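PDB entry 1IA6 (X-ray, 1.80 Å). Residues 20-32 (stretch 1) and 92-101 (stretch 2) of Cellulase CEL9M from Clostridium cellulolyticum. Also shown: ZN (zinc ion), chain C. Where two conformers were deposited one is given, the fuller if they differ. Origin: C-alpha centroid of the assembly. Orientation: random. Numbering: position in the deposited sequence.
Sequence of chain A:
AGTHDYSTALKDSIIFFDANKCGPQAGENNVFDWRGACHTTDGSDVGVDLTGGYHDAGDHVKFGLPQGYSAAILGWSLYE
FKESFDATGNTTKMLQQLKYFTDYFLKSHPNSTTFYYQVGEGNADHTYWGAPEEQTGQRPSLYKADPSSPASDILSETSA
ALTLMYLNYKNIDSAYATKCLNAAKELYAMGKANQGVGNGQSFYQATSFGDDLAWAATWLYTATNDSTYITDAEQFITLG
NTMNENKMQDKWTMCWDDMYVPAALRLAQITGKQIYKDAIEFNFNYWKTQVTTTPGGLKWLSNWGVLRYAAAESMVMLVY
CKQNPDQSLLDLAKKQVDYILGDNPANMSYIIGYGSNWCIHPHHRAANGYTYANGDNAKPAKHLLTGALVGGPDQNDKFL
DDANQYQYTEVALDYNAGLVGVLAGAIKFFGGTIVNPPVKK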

ATOM      1  N   ASN A  20      -9.544   2.692  -8.514  1.00  7.47           N
ATOM      2  CA  ASN A  20      -8.626   1.781  -9.190  1.00  9.06           C
ATOM      3  C   ASN A  20      -9.097   0.336  -9.311  1.00  8.61           C
ATOM      4  O   ASN A  20      -8.358  -0.515  -9.813  1.00  8.73           O
ATOM      5  N   LYS A  21     -10.318   0.058  -8.873  1.00  8.24           N
ATOM      6  CA  LYS A  21     -10.836  -1.303  -8.966  1.00  9.36           C
ATOM      7  C   LYS A  21     -10.869  -1.757 -10.416  1.00  9.18           C
ATOM      8  O   LYS A  21     -11.227  -0.996 -11.316  1.00 10.09           O
ATOM      9  N   CYS A  22     -10.479  -3.008 -10.628  1.00  9.02           N
ATOM     10  CA  CYS A  22     -10.409  -3.594 -11.960  1.00  9.96           C
ATOM     11  C   CYS A  22     -11.291  -4.837 -12.028  1.00 11.03           C
ATOM     12  O   CYS A  22     -11.499  -5.511 -11.019  1.00 10.91           O
ATOM     13  N   GLY A  23     -11.816  -5.134 -13.213  1.00 10.61           N
ATOM     14  CA  GLY A  23     -12.640  -6.319 -13.357  1.00 10.95           C
ATOM     15  C   GLY A  23     -14.105  -6.089 -13.671  1.00 11.92           C
ATOM     16  O   GLY A  23     -14.585  -4.951 -13.677  1.00 10.64           O
ATOM     17  N   PRO A  24     -14.850  -7.173 -13.942  1.00 13.69           N
ATOM     18  CA  PRO A  24     -16.277  -7.113 -14.265  1.00 15.58           C
ATOM     19  C   PRO A  24     -17.118  -6.485 -13.159  1.00 15.81           C
ATOM     20  O   PRO A  24     -18.153  -5.884 -13.429  1.00 16.08           O
ATOM     21  N   GLN A  25     -16.666  -6.621 -11.915  1.00 15.47           N
ATOM     22  CA  GLN A  25     -17.404  -6.084 -10.775  1.00 17.19           C
ATOM     23  C   GLN A  25     -16.828  -4.786 -10.213  1.00 15.93           C
ATOM     24  O   GLN A  25     -17.155  -4.385  -9.095  1.00 15.84           O
ATOM     25  N   ALA A  26     -15.978  -4.127 -10.993  1.00 14.20           N
ATOM     26  CA  ALA A  26     -15.348  -2.887 -10.560  1.00 14.34           C
ATOM     27  C   ALA A  26     -16.359  -1.817 -10.154  1.00 16.25           C
ATOM     28  O   ALA A  26     -16.129  -1.074  -9.203  1.00 16.84           O
ATOM     29  N   GLY A  27     -17.479  -1.747 -10.870  1.00 16.57           N
ATOM     30  CA  GLY A  27     -18.488  -0.746 -10.571  1.00 19.74           C
ATOM     31  C   GLY A  27     -19.487  -1.093  -9.483  1.00 22.08           C
ATOM     32  O   GLY A  27     -20.321  -0.263  -9.117  1.00 22.62           O
ATOM     33  N   GLU A  28     -19.413  -2.309  -8.958  1.00 22.54           N
ATOM     34  CA  GLU A  28     -20.339  -2.733  -7.915  1.00 24.91           C
ATOM     35  C   GLU A  28     -19.996  -2.089  -6.572  1.00 24.56           C
ATOM     36  O   GLU A  28     -18.882  -2.227  -6.075  1.00 25.35           O
ATOM     37  N   ASN A  29     -20.962  -1.375  -6.001  0.50 25.07           N
ATOM     38  CA  ASN A  29     -20.777  -0.705  -4.720  0.50 25.40           C
ATOM     39  C   ASN A  29     -19.583   0.252  -4.791  0.50 24.28           C
ATOM     40  O   ASN A  29     -18.828   0.401  -3.830  0.50 24.67           O
ATOM     41  N   ASN A  30     -19.427   0.897  -5.944  1.00 21.09           N
ATOM     42  CA  ASN A  30     -18.341   1.846  -6.167  1.00 18.49           C
ATOM     43  C   ASN A  30     -18.906   3.253  -5.967  1.00 17.40           C
ATOM     44  O   ASN A  30     -19.953   3.582  -6.521  1.00 16.79           O
ATOM     45  N   VAL A  31     -18.222   4.082  -5.180  1.00 16.22           N
ATOM     46  CA  VAL A  31     -18.700   5.439  -4.920  1.00 16.79           C
ATOM     47  C   VAL A  31     -18.598   6.362  -6.125  1.00 17.37           C
ATOM     48  O   VAL A  31     -19.287   7.377  -6.189  1.00 17.66           O
ATOM     49  N   PHE A  32     -17.737   6.014  -7.077  1.00 16.06           N
ATOM     50  CA  PHE A  32     -17.559   6.837  -8.266  1.00 15.72           C
ATOM     51  C   PHE A  32     -18.448   6.346  -9.402  1.00 17.16           C
ATOM     52  O   PHE A  32     -18.287   5.228  -9.891  1.00 14.67           O
ATOM     53  N   THR A  92     -16.821  -1.226   7.540  1.00 14.42           N
ATOM     54  CA  THR A  92     -17.490  -1.956   6.470  1.00 14.58           C
ATOM     55  C   THR A  92     -16.860  -1.705   5.105  1.00 13.97           C
ATOM     56  O   THR A  92     -16.590  -2.648   4.361  1.00 13.17           O
ATOM     57  N   LYS A  93     -16.632  -0.439   4.778  1.00 12.52           N
ATOM     58  CA  LYS A  93     -16.037  -0.082   3.495  1.00 11.54           C
ATOM     59  C   LYS A  93     -14.607  -0.614   3.422  1.00 11.48           C
ATOM     60  O   LYS A  93     -14.189  -1.152   2.400  1.00 11.25           O
ATOM     61  N   MET A  94     -13.864  -0.468   4.514  1.00  9.88           N
ATOM     62  CA  MET A  94     -12.487  -0.947   4.559  1.00 10.44           C
ATOM     63  C   MET A  94     -12.428  -2.444   4.247  1.00 11.28           C
ATOM     64  O   MET A  94     -11.583  -2.892   3.471  1.00  8.94           O
ATOM     65  N   LEU A  95     -13.323  -3.218   4.855  1.00 10.99           N
ATOM     66  CA  LEU A  95     -13.352  -4.659   4.625  1.00 11.68           C
ATOM     67  C   LEU A  95     -13.667  -4.988   3.173  1.00 12.25           C
ATOM     68  O   LEU A  95     -13.159  -5.969   2.627  1.00 11.60           O
ATOM     69  N   GLN A  96     -14.502  -4.170   2.543  1.00 11.06           N
ATOM     70  CA  GLN A  96     -14.830  -4.392   1.145  1.00 12.23           C
ATOM     71  C   GLN A  96     -13.585  -4.179   0.278  1.00  9.97           C
ATOM     72  O   GLN A  96     -13.332  -4.957  -0.636  1.00  9.34           O
ATOM     73  N   GLN A  97     -12.805  -3.141   0.572  1.00  8.40           N
ATOM     74  CA  GLN A  97     -11.596  -2.862  -0.209  1.00  9.45           C
ATOM     75  C   GLN A  97     -10.617  -4.017  -0.057  1.00  9.35           C
ATOM     76  O   GLN A  97     -10.000  -4.461  -1.026  1.00  8.37           O
ATOM     77  N   LEU A  98     -10.488  -4.508   1.170  1.00  8.52           N
ATOM     78  CA  LEU A  98      -9.580  -5.613   1.449  1.00  7.81           C
ATOM     79  C   LEU A  98     -10.010  -6.909   0.769  1.00  8.06           C
ATOM     80  O   LEU A  98      -9.187  -7.612   0.184  1.00  8.54           O
ATOM     81  N   LYS A  99     -11.298  -7.226   0.829  1.00  8.09           N
ATOM     82  CA  LYS A  99     -11.761  -8.457   0.206  1.00  8.96           C
ATOM     83  C   LYS A  99     -11.588  -8.408  -1.307  1.00  8.46           C
ATOM     84  O   LYS A  99     -11.406  -9.445  -1.950  1.00  8.00           O
ATOM     85  N   TYR A 100     -11.633  -7.209  -1.884  1.00  9.50           N
ATOM     86  CA  TYR A 100     -11.455  -7.096  -3.324  1.00  8.89           C
ATOM     87  C   TYR A 100     -10.020  -7.510  -3.658  1.00  9.32           C
ATOM     88  O   TYR A 100      -9.759  -8.076  -4.724  1.00  8.73           O
ATOM     89  N   PHE A 101      -9.091  -7.227  -2.744  1.00  8.13           N
ATOM     90  CA  PHE A 101      -7.689  -7.613  -2.930  1.00  8.11           C
ATOM     91  C   PHE A 101      -7.552  -9.127  -2.767  1.00  7.87           C
ATOM     92  O   PHE A 101      -7.018  -9.815  -3.634  1.00  8.01           O
TER

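Packing of an irregular loop (residues 20-32) against one side of a helix (residues 92-101) in Cellulase CEL9M; the contact buries 416 Å². Apolar contact centres on Tyr100 and Lys21, whose CA-to-CB bonds each point toward the opposing stretch. Tyr100 (chi1 t, -153°) lays its ring along the loop, and Lys21 (chi1 m, then t throughout) runs its extended aliphatic chain over one face: Lys21 CD stands 4.2 Å from the Tyr100 ring centroid, almost on the ring normal, a CH-pi contact. The Lys21 ammonium has by then passed the ring, so any cation-pi attraction is weak at most (Lys21 NZ to the Tyr100 ring centroid, 5.3 Å).

Tyr100 OH donates a hydrogen bond to Cys22 O (2.6 Å), which lies near the ring plane at its edge. Lys21 NZ donates to Gln97 OE1 (2.8 Å); Gln97 (m, m) starts sideways, but its end comes nearer the loop. Farther along, Gln96 (m, t) and Asn29 (t) both point in, and Gln96 NE2 donates to Asn29 OD1 (3.2 Å).

A water donates to Tyr100 OH (3.1 Å) and accepts from Gln25 N (2.9 Å), linking the helix to the turn from Gly23 to Ala26.

Lys93 (t, p, t, t) leaves the helix sideways, yet its end reaches the loop. Lys93 NZ lies 3.1 Å from Asn29 O, at an angle too poor for a hydrogen bond, and 4.0 Å from Val31 CG1. Lys93 NZ and Lys21 NZ, of like charge, approach to 4.5 Å.

Within the loop, Asn30 (t) points away from the helix and braces the backbone instead: Asn30 ND2 donates to Ala26 O (2.9 Å), while Asn30 OD1 accepts from Phe32 N (2.9 Å). Cys22 (t) points sideways, and Cys22 SG binds the zinc ion ZN at 2.3 Å, alongside three ligand atoms from elsewhere in the structure.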

ATOM      1  CB  ASN A  20      -7.258   1.832  -8.504  1.00  7.35           C
ATOM      2  CG  ASN A  20      -6.441   3.045  -8.934  1.00 10.88           C
ATOM      3  OD1 ASN A  20      -6.997   4.106  -9.219  1.00 10.97           O
ATOM      4  ND2 ASN A  20      -5.117   2.893  -8.975  1.00  9.61           N
ATOM      5  CB  LYS A  21     -12.224  -1.402  -8.324  1.00  9.32           C
ATOM      6  CG  LYS A  21     -12.145  -1.402  -6.803  1.00  8.86           C
ATOM      7  CD  LYS A  21     -13.496  -1.513  -6.132  1.00 11.68           C
ATOM      8  CE  LYS A  21     -13.321  -1.547  -4.616  1.00 10.11           C
ATOM      9  NZ  LYS A  21     -14.614  -1.515  -3.888  1.00 12.72           N
ATOM     10  CB  CYS A  22      -8.953  -3.967 -12.246  1.00  8.99           C
ATOM     11  SG  CYS A  22      -8.564  -4.594 -13.886  1.00  9.07           S
ATOM     12  CB  PRO A  24     -16.643  -8.581 -14.490  1.00 15.31           C
ATOM     13  CG  PRO A  24     -15.366  -9.179 -14.984  1.00 18.25           C
ATOM     14  CD  PRO A  24     -14.343  -8.550 -14.072  1.00 14.56           C
ATOM     15  CB  GLN A  25     -17.465  -7.137  -9.667  1.00 20.36           C
ATOM     16  CG  GLN A  25     -18.146  -8.428 -10.091  1.00 27.18           C
ATOM     17  CD  GLN A  25     -18.240  -9.433  -8.964  1.00 31.53           C
ATOM     18  OE1 GLN A  25     -17.226  -9.916  -8.459  1.00 35.64           O
ATOM     19  NE2 GLN A  25     -19.463  -9.752  -8.558  1.00 34.69           N
ATOM     20  CB  ALA A  26     -14.438  -2.353 -11.666  1.00 11.91           C
ATOM     21  CB  GLU A  28     -20.315  -4.260  -7.799  1.00 27.44           C
ATOM     22  CG  GLU A  28     -21.418  -4.842  -6.938  1.00 32.81           C
ATOM     23  CD  GLU A  28     -21.535  -6.346  -7.101  1.00 36.23           C
ATOM     24  OE1 GLU A  28     -21.767  -6.801  -8.243  1.00 37.57           O
ATOM     25  OE2 GLU A  28     -21.394  -7.070  -6.091  1.00 38.63           O
ATOM     26  CB  ASN A  29     -20.570  -1.749  -3.615  0.50 28.10           C
ATOM     27  CG  ASN A  29     -20.835  -1.198  -2.225  0.50 30.67           C
ATOM     28  OD1 ASN A  29     -21.252  -1.932  -1.328  0.50 32.90           O
ATOM     29  ND2 ASN A  29     -20.584   0.091  -2.035  0.50 32.37           N
ATOM     30  CB  ASN A  30     -17.818   1.686  -7.597  1.00 16.97           C
ATOM     31  CG  ASN A  30     -16.479   2.360  -7.812  1.00 15.26           C
ATOM     32  OD1 ASN A  30     -16.331   3.557  -7.587  1.00 14.70           O
ATOM     33  ND2 ASN A  30     -15.497   1.586  -8.260  1.00 13.21           N
ATOM     34  CB  VAL A  31     -17.933   6.104  -3.757  1.00 17.50           C
ATOM     35  CG1 VAL A  31     -18.077   5.270  -2.495  1.00 17.42           C
ATOM     36  CG2 VAL A  31     -16.472   6.279  -4.129  1.00 19.73           C
ATOM     37  CB  PHE A  32     -16.093   6.815  -8.701  1.00 16.14           C
ATOM     38  CG  PHE A  32     -15.141   7.294  -7.642  1.00 16.32           C
ATOM     39  CD1 PHE A  32     -15.208   8.602  -7.168  1.00 15.90           C
ATOM     40  CD2 PHE A  32     -14.176   6.439  -7.118  1.00 15.35           C
ATOM     41  CE1 PHE A  32     -14.325   9.053  -6.186  1.00 17.49           C
ATOM     42  CE2 PHE A  32     -13.287   6.878  -6.137  1.00 14.54           C
ATOM     43  CZ  PHE A  32     -13.361   8.188  -5.669  1.00 17.63           C
ATOM     44  CB  THR A  92     -18.981  -1.589   6.400  1.00 17.23           C
ATOM     45  OG1 THR A  92     -19.611  -1.934   7.640  1.00 19.18           O
ATOM     46  CG2 THR A  92     -19.661  -2.336   5.261  1.00 16.21           C
ATOM     47  CB  LYS A  93     -16.041   1.442   3.318  1.00 12.70           C
ATOM     48  CG  LYS A  93     -15.559   1.925   1.952  1.00 11.92           C
ATOM     49  CD  LYS A  93     -16.477   1.453   0.832  1.00 12.86           C
ATOM     50  CE  LYS A  93     -16.017   1.994  -0.513  1.00 13.69           C
ATOM     51  NZ  LYS A  93     -16.905   1.582  -1.637  1.00 13.03           N
ATOM     52  CB  MET A  94     -11.885  -0.681   5.941  1.00 10.73           C
ATOM     53  CG  MET A  94     -10.444  -1.121   6.081  1.00 12.06           C
ATOM     54  SD  MET A  94      -9.320  -0.112   5.086  1.00 12.66           S
ATOM     55  CE  MET A  94      -7.795  -0.406   5.948  1.00 13.17           C
ATOM     56  CB  LEU A  95     -14.365  -5.332   5.561  1.00 12.80           C
ATOM     57  CG  LEU A  95     -13.896  -5.406   7.019  1.00 15.12           C
ATOM     58  CD1 LEU A  95     -15.025  -5.901   7.911  1.00 16.45           C
ATOM     59  CD2 LEU A  95     -12.692  -6.325   7.114  1.00 15.84           C
ATOM     60  CB  GLN A  96     -15.946  -3.445   0.698  1.00 15.05           C
ATOM     61  CG  GLN A  96     -17.208  -3.575   1.542  1.00 21.77           C
ATOM     62  CD  GLN A  96     -18.379  -2.801   0.974  1.00 22.84           C
ATOM     63  OE1 GLN A  96     -18.231  -1.655   0.555  1.00 26.26           O
ATOM     64  NE2 GLN A  96     -19.555  -3.423   0.970  1.00 25.52           N
ATOM     65  CB  GLN A  97     -10.922  -1.564   0.257  1.00  9.76           C
ATOM     66  CG  GLN A  97     -11.851  -0.357   0.366  1.00  9.96           C
ATOM     67  CD  GLN A  97     -12.569  -0.041  -0.931  1.00 11.45           C
ATOM     68  OE1 GLN A  97     -13.243  -0.896  -1.503  1.00 11.05           O
ATOM     69  NE2 GLN A  97     -12.436   1.196  -1.396  1.00 11.25           N
ATOM     70  CB  LEU A  98      -9.461  -5.826   2.962  1.00  8.18           C
ATOM     71  CG  LEU A  98      -8.686  -4.719   3.683  1.00 11.01           C
ATOM     72  CD1 LEU A  98      -8.916  -4.800   5.182  1.00 12.14           C
ATOM     73  CD2 LEU A  98      -7.209  -4.853   3.356  1.00 10.89           C
ATOM     74  CB  LYS A  99     -13.223  -8.741   0.558  1.00  9.30           C
ATOM     75  CG  LYS A  99     -13.631 -10.179   0.225  1.00 13.02           C
ATOM     76  CD  LYS A  99     -15.015 -10.520   0.747  1.00 14.31           C
ATOM     77  CE  LYS A  99     -15.321 -12.008   0.579  1.00 13.57           C
ATOM     78  NZ  LYS A  99     -15.241 -12.432  -0.845  1.00 13.68           N
ATOM     79  CB  TYR A 100     -11.716  -5.668  -3.803  1.00  9.63           C
ATOM     80  CG  TYR A 100     -12.174  -5.607  -5.247  1.00  9.68           C
ATOM     81  CD1 TYR A 100     -13.488  -5.926  -5.592  1.00 12.50           C
ATOM     82  CD2 TYR A 100     -11.292  -5.260  -6.267  1.00  8.92           C
ATOM     83  CE1 TYR A 100     -13.914  -5.900  -6.921  1.00 12.15           C
ATOM     84  CE2 TYR A 100     -11.706  -5.231  -7.603  1.00  9.86           C
ATOM     85  CZ  TYR A 100     -13.017  -5.553  -7.922  1.00 12.30           C
ATOM     86  OH  TYR A 100     -13.430  -5.544  -9.240  1.00 13.30           O
ATOM     87  CB  PHE A 101      -6.774  -6.982  -1.868  1.00  7.71           C
ATOM     88  CG  PHE A 101      -6.233  -5.624  -2.225  1.00  8.72           C
ATOM     89  CD1 PHE A 101      -5.254  -5.482  -3.204  1.00  9.52           C
ATOM     90  CD2 PHE A 101      -6.655  -4.495  -1.532  1.00  8.92           C
ATOM     91  CE1 PHE A 101      -4.699  -4.234  -3.484  1.00  9.48           C
ATOM     92  CE2 PHE A 101      -6.109  -3.243  -1.801  1.00 10.85           C
ATOM     93  CZ  PHE A 101      -5.129  -3.113  -2.779  1.00 10.88           C
TER
HETATM   94 ZN    ZN C1264      -9.205  -2.775 -15.108  1.00 13.00          ZN
HETATM   95  O   HOH W   1     -14.289  -7.980 -10.882  1.00 18.12           O